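PDB 3S2W: transcriptional regulator, MarR family from Methanosarcina mazei, which probably binds DNA through a winged helix-turn-helix domain and regulates transcription. Local coordinates for the interface of chains A and B. Numbering follows the deposited sequence. Chains: chain A/B, Transcriptional regulator, MarR family.

Contact 1: the interface of chains A and B. Residues chain A 21-22; chain B 123, 125-126, 129-130.
A:Lys21 lies against B:Ser126 and A:Glu22 against B:Ala125, where the loop leading into helix 23-43 of chain A runs along helix 118-133 of chain B. The apolar contacts are small. CB of A:Lys21 sits 3.7 Å from CB of B:Ser126, and CG of A:Glu22 touches the methyl CB of B:Ala125 at the same separation. Short residues suit this helix face, since serine and alanine let the methylene stems of the longer chains come down close to it.

Among these residues, the hydrogen bond and salt bridge lie within chain B. B:Lys123 has CG anti to its backbone N (chi1 -166°), and bends at chi2 and chi3 carry its ammonium along the helix toward the next turn. There NZ hydrogen-bonds OG of B:Ser126 at 3.2 Å and forms a salt bridge with carboxylate OE1 of B:Glu130 at 3.5 Å. Without the hydroxyl, as with an alanine at B:Ser126, the ammonium of B:Lys123 is likely to lose a mate and be tied down less firmly.

A looser electrostatic approach comes from the poorly ordered A:Lys21, whose NZ is modelled 4.1 Å from OE1 of B:Glu130. Its NZ is also 3.6 Å from NZ of B:Lys123, so both ammoniums may gather about one carboxylate, which may help to offset their like charges.

In the fold, the patch lies at the outer end of the subunit interface, where the loop before helix 23-43 meets the first of the partner's two C-terminal helices.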
ATOM      1  N   LYS A  21     -12.368   7.158 -11.753  1.00 89.08           N
ATOM      2  CA  LYS A  21     -12.534   7.430 -10.326  1.00 80.97           C
ATOM      3  C   LYS A  21     -11.894   6.326  -9.485  1.00 66.74           C
ATOM      4  O   LYS A  21     -11.722   6.468  -8.273  1.00 62.00           O
ATOM      5  CB  LYS A  21     -14.015   7.585  -9.974  1.00 93.88           C
ATOM      6  CG  LYS A  21     -14.780   8.536 -10.901  1.00103.68           C
ATOM      7  CD  LYS A  21     -16.224   8.749 -10.445  1.00110.31           C
ATOM      8  CE  LYS A  21     -17.097   7.505 -10.640  1.00111.72           C
ATOM      9  NZ  LYS A  21     -18.487   7.692 -10.104  1.00110.88           N
ATOM     10  N   GLU A  22     -11.527   5.229 -10.138  1.00 58.71           N
ATOM     11  CA  GLU A  22     -10.778   4.167  -9.478  1.00 59.73           C
ATOM     12  C   GLU A  22      -9.269   4.391  -9.525  1.00 57.30           C
ATOM     13  O   GLU A  22      -8.526   3.735  -8.803  1.00 62.32           O
ATOM     14  CB  GLU A  22     -11.105   2.810 -10.095  1.00 61.16           C
ATOM     15  CG  GLU A  22     -12.389   2.208  -9.588  1.00 73.35           C
ATOM     16  CD  GLU A  22     -13.204   1.590 -10.694  1.00 85.36           C
ATOM     17  OE1 GLU A  22     -14.185   2.231 -11.131  1.00 90.67           O
ATOM     18  OE2 GLU A  22     -12.868   0.468 -11.127  1.00 90.07           O
TER
ATOM     19  N   LYS B 123     -17.999   0.656  -7.392  1.00 40.88           N
ATOM     20  CA  LYS B 123     -18.582   1.761  -6.627  1.00 51.62           C
ATOM     21  C   LYS B 123     -17.761   1.991  -5.366  1.00 52.36           C
ATOM     22  O   LYS B 123     -17.397   3.116  -5.042  1.00 52.67           O
ATOM     23  CB  LYS B 123     -20.036   1.468  -6.255  1.00 51.66           C
ATOM     24  CG  LYS B 123     -20.820   2.682  -5.766  1.00 66.24           C
ATOM     25  CD  LYS B 123     -20.825   3.795  -6.816  1.00 81.45           C
ATOM     26  CE  LYS B 123     -20.454   5.157  -6.213  1.00 87.69           C
ATOM     27  NZ  LYS B 123     -19.990   6.123  -7.260  1.00 89.53           N
ATOM     28  N   ALA B 125     -14.634   1.110  -4.675  1.00 37.46           N
ATOM     29  CA  ALA B 125     -13.334   1.695  -4.984  1.00 29.49           C
ATOM     30  C   ALA B 125     -13.470   3.178  -5.319  1.00 38.25           C
ATOM     31  O   ALA B 125     -12.632   3.992  -4.948  1.00 39.17           O
ATOM     32  CB  ALA B 125     -12.680   0.973  -6.137  1.00 32.24           C
ATOM     33  N   SER B 126     -14.519   3.537  -6.046  1.00 41.96           N
ATOM     34  CA  SER B 126     -14.622   4.913  -6.466  1.00 40.72           C
ATOM     35  C   SER B 126     -15.047   5.773  -5.274  1.00 43.15           C
ATOM     36  O   SER B 126     -14.755   6.965  -5.230  1.00 40.84           O
ATOM     37  CB  SER B 126     -15.538   5.077  -7.685  1.00 38.91           C
ATOM     38  OG  SER B 126     -16.839   5.459  -7.289  1.00 59.82           O
ATOM     39  N   GLY B 129     -11.909   6.780  -3.609  1.00 46.87           N
ATOM     40  CA  GLY B 129     -11.336   7.877  -4.378  1.00 46.64           C
ATOM     41  C   GLY B 129     -11.951   9.229  -4.042  1.00 47.07           C
ATOM     42  O   GLY B 129     -11.246  10.216  -3.838  1.00 51.56           O
ATOM     43  N   GLU B 130     -13.277   9.260  -3.974  1.00 44.89           N
ATOM     44  CA  GLU B 130     -14.011  10.486  -3.711  1.00 56.59           C
ATOM     45  C   GLU B 130     -13.650  11.030  -2.357  1.00 50.41           C
ATOM     46  O   GLU B 130     -13.526  12.235  -2.207  1.00 47.87           O
ATOM     47  CB  GLU B 130     -15.528  10.260  -3.783  1.00 71.89           C
ATOM     48  CG  GLU B 130     -16.091  10.074  -5.194  1.00 93.78           C
ATOM     49  CD  GLU B 130     -17.416   9.301  -5.206  1.00110.55           C
ATOM     50  OE1 GLU B 130     -17.694   8.595  -6.208  1.00111.45           O
ATOM     51  OE2 GLU B 130     -18.173   9.396  -4.209  1.00114.66           O
TER

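Contact 2: the interface of chains A and B. Residues chain A 34, 37-38, 128; chain B 75, 155, 158-159.
A:Tyr34 and A:Ile37, on one side of helix 23-43, hold the C-terminal selenomethionine B:Met159 at the apolar centre. The selenium SE lies 3.7 Å from CD1 of A:Tyr34, while CG of B:Met159 stands 3.9 Å above one face of that ring, offset toward its rim. Bends at chi2 and chi3 fold the chain back, so that its terminal methyl CE reaches CG2 of A:Ile37 at 3.9 Å. A flexible, unbranched side chain suits this place because it can mould itself to both a flat ring and a branched neighbour.

Farther out, the branch methyl CG2 of B:Ile158 meets CD2 of A:Tyr38 at 3.7 Å. A:Trp128 of its own chain backs the A:Tyr38 ring, with CE3 over one face, offset toward the rim. Beside them, the backbone of B:Gly155, without a side chain in the way, comes up to A:Tyr34: its carbonyl carbon C is 3.9 Å from CD2.

At the rim B:Lys75 lends its aliphatic stem to the contact. The lysine stem crosses A:Ile37 at about a right angle, with CG of B:Lys75 3.4 Å from the methyl CD1 of A:Ile37.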
ATOM      1  N   TYR A  34       5.225  -1.574  -5.500  1.00 40.47           N
ATOM      2  CA  TYR A  34       6.514  -1.348  -6.144  1.00 37.46           C
ATOM      3  C   TYR A  34       7.498  -0.918  -5.066  1.00 40.72           C
ATOM      4  O   TYR A  34       8.627  -1.421  -4.987  1.00 40.95           O
ATOM      5  CB  TYR A  34       6.408  -0.251  -7.211  1.00 31.91           C
ATOM      6  CG  TYR A  34       5.520  -0.598  -8.389  1.00 43.46           C
ATOM      7  CD1 TYR A  34       5.133  -1.910  -8.637  1.00 47.61           C
ATOM      8  CD2 TYR A  34       5.083   0.387  -9.260  1.00 46.09           C
ATOM      9  CE1 TYR A  34       4.336  -2.226  -9.700  1.00 50.95           C
ATOM     10  CE2 TYR A  34       4.284   0.082 -10.338  1.00 53.75           C
ATOM     11  CZ  TYR A  34       3.909  -1.222 -10.559  1.00 59.22           C
ATOM     12  OH  TYR A  34       3.113  -1.518 -11.651  1.00 56.90           O
ATOM     13  N   ILE A  37       8.818  -3.676  -3.021  1.00 34.24           N
ATOM     14  CA  ILE A  37       9.831  -4.441  -3.730  1.00 38.17           C
ATOM     15  C   ILE A  37      11.171  -3.697  -3.750  1.00 46.63           C
ATOM     16  O   ILE A  37      12.211  -4.263  -3.410  1.00 49.44           O
ATOM     17  CB  ILE A  37       9.356  -4.824  -5.147  1.00 41.07           C
ATOM     18  CG1 ILE A  37       8.263  -5.879  -5.026  1.00 42.58           C
ATOM     19  CG2 ILE A  37      10.513  -5.363  -6.026  1.00 33.74           C
ATOM     20  CD1 ILE A  37       7.329  -5.866  -6.162  1.00 49.10           C
ATOM     21  N   TYR A  38      11.127  -2.420  -4.122  1.00 43.08           N
ATOM     22  CA  TYR A  38      12.330  -1.612  -4.228  1.00 36.16           C
ATOM     23  C   TYR A  38      13.013  -1.452  -2.876  1.00 42.75           C
ATOM     24  O   TYR A  38      14.222  -1.612  -2.776  1.00 43.40           O
ATOM     25  CB  TYR A  38      12.000  -0.236  -4.799  1.00 38.82           C
ATOM     26  CG  TYR A  38      13.220   0.620  -4.914  1.00 40.94           C
ATOM     27  CD1 TYR A  38      13.629   1.411  -3.856  1.00 36.36           C
ATOM     28  CD2 TYR A  38      13.993   0.605  -6.070  1.00 50.13           C
ATOM     29  CE1 TYR A  38      14.748   2.189  -3.942  1.00 36.46           C
ATOM     30  CE2 TYR A  38      15.133   1.382  -6.171  1.00 46.40           C
ATOM     31  CZ  TYR A  38      15.500   2.175  -5.104  1.00 52.91           C
ATOM     32  OH  TYR A  38      16.627   2.961  -5.187  1.00 65.10           O
ATOM     33  N   TRP A 128      14.134   6.078  -3.172  1.00 40.31           N
ATOM     34  CA  TRP A 128      12.845   5.683  -3.675  1.00 34.46           C
ATOM     35  C   TRP A 128      12.006   6.908  -4.077  1.00 41.05           C
ATOM     36  O   TRP A 128      11.443   6.942  -5.175  1.00 50.21           O
ATOM     37  CB  TRP A 128      12.137   4.826  -2.646  1.00 30.58           C
ATOM     38  CG  TRP A 128      10.770   4.472  -3.063  1.00 30.69           C
ATOM     39  CD1 TRP A 128       9.623   4.746  -2.400  1.00 35.01           C
ATOM     40  CD2 TRP A 128      10.390   3.825  -4.277  1.00 34.54           C
ATOM     41  NE1 TRP A 128       8.545   4.284  -3.107  1.00 37.70           N
ATOM     42  CE2 TRP A 128       8.989   3.723  -4.274  1.00 34.32           C
ATOM     43  CE3 TRP A 128      11.103   3.307  -5.368  1.00 38.16           C
ATOM     44  CZ2 TRP A 128       8.275   3.105  -5.305  1.00 32.90           C
ATOM     45  CZ3 TRP A 128      10.393   2.711  -6.401  1.00 30.71           C
ATOM     46  CH2 TRP A 128       8.992   2.601  -6.348  1.00 23.26           C
TER
ATOM     47  N   LYS B  75       2.295  -7.611  -8.889  1.00 49.18           N
ATOM     48  CA  LYS B  75       3.517  -7.632  -8.103  1.00 50.38           C
ATOM     49  C   LYS B  75       3.227  -7.985  -6.651  1.00 52.30           C
ATOM     50  O   LYS B  75       3.791  -7.401  -5.726  1.00 58.20           O
ATOM     51  CB  LYS B  75       4.286  -6.313  -8.230  1.00 42.79           C
ATOM     52  CG  LYS B  75       5.593  -6.452  -8.980  1.00 43.27           C
ATOM     53  CD  LYS B  75       5.423  -6.248 -10.465  1.00 62.86           C
ATOM     54  CE  LYS B  75       6.614  -6.816 -11.230  1.00 73.98           C
ATOM     55  NZ  LYS B  75       6.528  -6.505 -12.678  1.00 81.71           N
ATOM     56  N   GLY B 155       7.949   4.506 -11.225  1.00 43.36           N
ATOM     57  CA  GLY B 155       8.200   3.332 -10.406  1.00 54.48           C
ATOM     58  C   GLY B 155       8.046   2.014 -11.149  1.00 57.43           C
ATOM     59  O   GLY B 155       8.680   1.006 -10.803  1.00 48.31           O
ATOM     60  N   ILE B 158      11.283   0.927 -12.852  1.00 73.43           N
ATOM     61  CA  ILE B 158      12.342   0.425 -11.976  1.00 77.05           C
ATOM     62  C   ILE B 158      12.143  -1.054 -11.616  1.00 76.38           C
ATOM     63  O   ILE B 158      13.042  -1.698 -11.081  1.00 78.85           O
ATOM     64  CB  ILE B 158      12.492   1.298 -10.696  1.00 76.83           C
ATOM     65  CG1 ILE B 158      13.188   2.620 -11.022  1.00 88.14           C
ATOM     66  CG2 ILE B 158      13.348   0.603  -9.666  1.00 70.32           C
ATOM     67  CD1 ILE B 158      12.894   3.196 -12.412  1.00 94.75           C
HETATM   68  N   MSE B 159      10.963  -1.587 -11.917  1.00 74.36           N
HETATM   69  CA  MSE B 159      10.681  -3.000 -11.694  1.00 71.57           C
HETATM   70  C   MSE B 159      11.337  -3.855 -12.766  1.00 79.25           C
HETATM   71  O   MSE B 159      11.642  -5.021 -12.532  1.00 82.30           O
HETATM   72  CB  MSE B 159       9.182  -3.249 -11.701  1.00 62.96           C
HETATM   73  CG  MSE B 159       8.429  -2.470 -10.655  1.00 67.99           C
HETATM   74 SE   MSE B 159       8.628  -3.191  -8.855  0.61 65.87          SE
HETATM   75  CE  MSE B 159      10.183  -2.169  -8.234  1.00 34.97           C
TER

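Contact 3: the interface of chains A and B. Residues chain A 19, 23-24, 27; chain B 133, 145, 148-149.
A:Phe23, at the start of helix 23-43, plugs its ring against helix 138-157 of chain B, in the helical region through which MarR-family regulators typically dimerise. From CB the chain runs with CG anti to the backbone N (chi1 169°), aiming the ring at the partner. CD2 meets the methyl CG2 of B:Thr145 at 3.7 Å; this threonine presents its carbon branch to the ring and turns its hydroxyl away. Next along the rim, CE2 touches CB of B:Leu148 at 3.9 Å. At the tip, CZ points at backbone N of B:Glu149, which lies in the ring plane 3.7 Å from it. The approach of CG of B:Glu149 to this tip is too short to be trusted, though the glutamate chain crosses the ring at about a right angle. CB of A:Ala27, from the same helix, lies over the rim of one face, small enough to tuck in there. Trimming A:Phe23 to an alanine is likely to open a gap beside B:Thr145 and B:Leu148, stripping them of their aromatic partner. Neighbouring A:Ile24 meets B:Phe133 from the opposite direction, its CG1 3.5 Å from CZ of the phenylalanine and its CD1 3.7 Å from CE2. Poorly ordered A:Cys19 adds its SG, 3.9 Å from CG2 of B:Thr145.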
ATOM      1  N   CYS A  19     -12.581  11.247 -15.603  1.00101.50           N
ATOM      2  CA  CYS A  19     -11.490  10.485 -15.010  1.00110.52           C
ATOM      3  C   CYS A  19     -11.922   9.096 -14.555  1.00107.39           C
ATOM      4  O   CYS A  19     -13.099   8.850 -14.282  1.00106.36           O
ATOM      5  CB  CYS A  19     -10.864  11.262 -13.841  1.00113.20           C
ATOM      6  SG  CYS A  19      -9.358  10.518 -13.142  1.00117.53           S
ATOM      7  N   PHE A  23      -8.822   5.324 -10.359  1.00 45.68           N
ATOM      8  CA  PHE A  23      -7.403   5.423 -10.659  1.00 53.94           C
ATOM      9  C   PHE A  23      -6.533   5.822  -9.454  1.00 52.36           C
ATOM     10  O   PHE A  23      -5.425   5.317  -9.291  1.00 50.99           O
ATOM     11  CB  PHE A  23      -7.143   6.358 -11.844  1.00 53.44           C
ATOM     12  CG  PHE A  23      -5.698   6.684 -12.024  1.00 57.28           C
ATOM     13  CD1 PHE A  23      -4.862   5.816 -12.710  1.00 56.53           C
ATOM     14  CD2 PHE A  23      -5.160   7.836 -11.465  1.00 56.60           C
ATOM     15  CE1 PHE A  23      -3.517   6.103 -12.855  1.00 58.23           C
ATOM     16  CE2 PHE A  23      -3.821   8.127 -11.608  1.00 58.72           C
ATOM     17  CZ  PHE A  23      -2.998   7.261 -12.305  1.00 61.11           C
ATOM     18  N   ILE A  24      -7.049   6.728  -8.631  1.00 43.52           N
ATOM     19  CA  ILE A  24      -6.376   7.170  -7.429  1.00 48.89           C
ATOM     20  C   ILE A  24      -5.968   5.953  -6.583  1.00 52.43           C
ATOM     21  O   ILE A  24      -4.781   5.729  -6.321  1.00 42.74           O
ATOM     22  CB  ILE A  24      -7.273   8.113  -6.582  1.00 54.34           C
ATOM     23  CG1 ILE A  24      -7.766   9.306  -7.402  1.00 70.24           C
ATOM     24  CG2 ILE A  24      -6.502   8.630  -5.399  1.00 58.69           C
ATOM     25  CD1 ILE A  24      -9.023   9.041  -8.261  1.00 79.40           C
ATOM     26  N   ALA A  27      -3.498   3.605  -8.470  1.00 42.08           N
ATOM     27  CA  ALA A  27      -2.143   4.140  -8.546  1.00 40.31           C
ATOM     28  C   ALA A  27      -1.415   3.952  -7.201  1.00 40.14           C
ATOM     29  O   ALA A  27      -0.246   3.559  -7.146  1.00 42.76           O
ATOM     30  CB  ALA A  27      -2.165   5.629  -8.976  1.00 28.58           C
TER
ATOM     31  N   PHE B 133     -10.250  12.718  -2.522  1.00 40.52           N
ATOM     32  CA  PHE B 133     -10.300  13.992  -3.238  1.00 46.22           C
ATOM     33  C   PHE B 133     -11.309  14.977  -2.693  1.00 53.32           C
ATOM     34  O   PHE B 133     -11.432  16.066  -3.234  1.00 54.66           O
ATOM     35  CB  PHE B 133     -10.634  13.795  -4.704  1.00 42.11           C
ATOM     36  CG  PHE B 133      -9.470  13.423  -5.540  1.00 52.72           C
ATOM     37  CD1 PHE B 133      -8.199  13.456  -5.025  1.00 63.23           C
ATOM     38  CD2 PHE B 133      -9.647  13.038  -6.851  1.00 55.48           C
ATOM     39  CE1 PHE B 133      -7.123  13.109  -5.809  1.00 70.21           C
ATOM     40  CE2 PHE B 133      -8.582  12.697  -7.632  1.00 57.71           C
ATOM     41  CZ  PHE B 133      -7.320  12.732  -7.116  1.00 63.52           C
ATOM     42  N   THR B 145      -3.860  13.831 -10.194  1.00 58.62           N
ATOM     43  CA  THR B 145      -3.998  12.634 -11.006  1.00 51.90           C
ATOM     44  C   THR B 145      -2.847  12.574 -11.982  1.00 46.06           C
ATOM     45  O   THR B 145      -2.181  11.547 -12.110  1.00 41.82           O
ATOM     46  CB  THR B 145      -5.338  12.629 -11.755  1.00 45.69           C
ATOM     47  OG1 THR B 145      -6.387  12.777 -10.797  1.00 38.72           O
ATOM     48  CG2 THR B 145      -5.544  11.318 -12.499  1.00 44.18           C
ATOM     49  N   LEU B 148       0.255  11.539 -10.177  1.00 50.72           N
ATOM     50  CA  LEU B 148       0.227  10.113  -9.831  1.00 49.94           C
ATOM     51  C   LEU B 148       0.553   9.208 -11.014  1.00 44.56           C
ATOM     52  O   LEU B 148       1.286   8.257 -10.852  1.00 42.68           O
ATOM     53  CB  LEU B 148      -1.118   9.709  -9.241  1.00 52.85           C
ATOM     54  CG  LEU B 148      -1.371  10.216  -7.830  1.00 56.30           C
ATOM     55  CD1 LEU B 148      -2.799   9.871  -7.412  1.00 61.49           C
ATOM     56  CD2 LEU B 148      -0.340   9.640  -6.873  1.00 43.09           C
ATOM     57  N   GLU B 149      -0.011   9.501 -12.188  1.00 45.27           N
ATOM     58  CA  GLU B 149       0.296   8.748 -13.394  1.00 45.78           C
ATOM     59  C   GLU B 149       1.792   8.778 -13.670  1.00 40.12           C
ATOM     60  O   GLU B 149       2.390   7.758 -13.992  1.00 41.39           O
ATOM     61  CB  GLU B 149      -0.449   9.309 -14.608  1.00 52.40           C
ATOM     62  CG  GLU B 149      -1.936   8.987 -14.625  1.00 72.05           C
ATOM     63  CD  GLU B 149      -2.674   9.552 -15.848  1.00 85.67           C
ATOM     64  OE1 GLU B 149      -3.913   9.713 -15.775  1.00 78.58           O
ATOM     65  OE2 GLU B 149      -2.025   9.828 -16.882  1.00 98.43           O
TER

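Contact 4: the interface of chains A and B. Residues chain A 75, 159; chain B 34, 37, 41.
Two side chains of chain A, A:Lys75 and A:Met159, come down on B:Tyr34 and B:Ile37, one turn apart on helix 20-42. The lysine crosses both at about a right angle. Its CB rests 3.4 Å from the methyl CD1 of B:Ile37, and CG lies over the hydroxyl end of one face of the B:Tyr34 ring, 3.4 Å from the phenol OH. A bend at chi2 (-76°) follows, and the stem continues past the isoleucine, with CD 3.8 Å from CD1 of B:Ile37. Lysine fits here because four methylenes can pack on apolar neighbours while the ammonium is carried beyond them.

The selenomethionine A:Met159 approaches the tyrosine obliquely, CG lying beside the ring at 3.3 Å from CD2. Bends at chi2 and chi3 swing its methyl CE over the CD2 side of the face that the lysine also covers, and to 3.4 Å from CG2 of B:Ile37, which the selenomethionine meets nearly at right angles. Both partners thus share one face of B:Tyr34. Farther along the helix, extended B:Lys41 brings its NZ to 3.8 Å from the carbonyl O of A:Met159; its charge may be drawn toward the chain terminus.

By packing against the partner's helix 20-42, the site anchors the last residue of the chain. Because A:Lys75 directly follows helix 67-74 of the probable DNA-binding domain, it probably helps tie that domain to the dimer core.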
ATOM      1  N   LYS A  75      -1.778   1.312  11.540  1.00 50.22           N
ATOM      2  CA  LYS A  75      -2.934   0.527  11.122  1.00 46.21           C
ATOM      3  C   LYS A  75      -2.462  -0.768  10.495  1.00 48.71           C
ATOM      4  O   LYS A  75      -2.898  -1.137   9.401  1.00 52.17           O
ATOM      5  CB  LYS A  75      -3.840   1.305  10.158  1.00 42.32           C
ATOM      6  CG  LYS A  75      -4.543   2.512  10.775  1.00 47.64           C
ATOM      7  CD  LYS A  75      -5.691   2.070  11.647  1.00 53.71           C
ATOM      8  CE  LYS A  75      -6.406   3.251  12.239  1.00 64.89           C
ATOM      9  NZ  LYS A  75      -7.875   3.011  12.244  1.00 82.36           N
HETATM   10  N   MSE A 159     -11.879   7.498   9.387  1.00 77.81           N
HETATM   11  CA  MSE A 159     -11.327   6.166   9.645  1.00 78.58           C
HETATM   12  C   MSE A 159     -11.762   5.549  10.973  1.00 90.18           C
HETATM   13  O   MSE A 159     -12.070   4.355  11.036  1.00 92.38           O
HETATM   14  CB  MSE A 159      -9.801   6.190   9.539  1.00 71.82           C
HETATM   15  CG  MSE A 159      -9.335   6.216   8.089  1.00 81.94           C
HETATM   16 SE   MSE A 159      -9.684   4.509   7.178  0.53 71.08          SE
HETATM   17  CE  MSE A 159      -8.556   3.475   8.383  1.00 36.15           C
TER
ATOM     18  N   TYR B  34      -4.709   2.643   4.804  1.00 35.14           N
ATOM     19  CA  TYR B  34      -6.016   3.198   5.152  1.00 39.16           C
ATOM     20  C   TYR B  34      -7.079   2.736   4.157  1.00 35.39           C
ATOM     21  O   TYR B  34      -8.181   2.373   4.556  1.00 37.32           O
ATOM     22  CB  TYR B  34      -5.949   4.724   5.360  1.00 36.41           C
ATOM     23  CG  TYR B  34      -5.378   5.061   6.743  1.00 52.13           C
ATOM     24  CD1 TYR B  34      -4.130   4.585   7.131  1.00 43.49           C
ATOM     25  CD2 TYR B  34      -6.098   5.809   7.667  1.00 65.02           C
ATOM     26  CE1 TYR B  34      -3.608   4.857   8.373  1.00 49.41           C
ATOM     27  CE2 TYR B  34      -5.572   6.095   8.930  1.00 64.88           C
ATOM     28  CZ  TYR B  34      -4.324   5.611   9.275  1.00 60.35           C
ATOM     29  OH  TYR B  34      -3.784   5.866  10.527  1.00 58.17           O
ATOM     30  N   ILE B  37      -8.174  -1.016   4.936  1.00 37.39           N
ATOM     31  CA  ILE B  37      -9.094  -1.041   6.069  1.00 35.81           C
ATOM     32  C   ILE B  37     -10.484  -0.585   5.643  1.00 37.72           C
ATOM     33  O   ILE B  37     -11.481  -1.233   5.959  1.00 37.31           O
ATOM     34  CB  ILE B  37      -8.584  -0.133   7.158  1.00 37.71           C
ATOM     35  CG1 ILE B  37      -7.481  -0.854   7.903  1.00 39.28           C
ATOM     36  CG2 ILE B  37      -9.718   0.292   8.088  1.00 42.10           C
ATOM     37  CD1 ILE B  37      -6.504   0.082   8.515  1.00 50.22           C
ATOM     38  N   LYS B  41     -13.758  -2.997   5.120  1.00 34.96           N
ATOM     39  CA  LYS B  41     -15.036  -2.936   5.806  1.00 41.45           C
ATOM     40  C   LYS B  41     -16.242  -2.934   4.876  1.00 41.08           C
ATOM     41  O   LYS B  41     -17.261  -3.563   5.194  1.00 41.34           O
ATOM     42  CB  LYS B  41     -15.102  -1.720   6.713  1.00 39.81           C
ATOM     43  CG  LYS B  41     -14.228  -1.797   7.909  1.00 38.42           C
ATOM     44  CD  LYS B  41     -14.204  -0.407   8.531  1.00 46.70           C
ATOM     45  CE  LYS B  41     -13.605  -0.401   9.911  1.00 51.05           C
ATOM     46  NZ  LYS B  41     -13.740   0.977  10.465  1.00 60.53           N
TER

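Contacts 1 and 3 are neighbours, their C-alpha centres about 10 Å apart: both use the start of helix 23-43 of chain A or the loop leading into it, and helix 118-133 of chain B. Contacts 2 and 4 are partial two-fold counterparts about 24 Å apart, sharing residues 34, 37, 75 and 159 with chains exchanged, although the tyrosine and selenomethionine torsions differ between copies. Helix 138-157 of chain B links contacts 2 and 3, about 18 Å apart. N- and C-terminal segments thus interlock over an extended surface, consistent with the dimer expected of MarR proteins, which would set the spacing of the two DNA-binding domains.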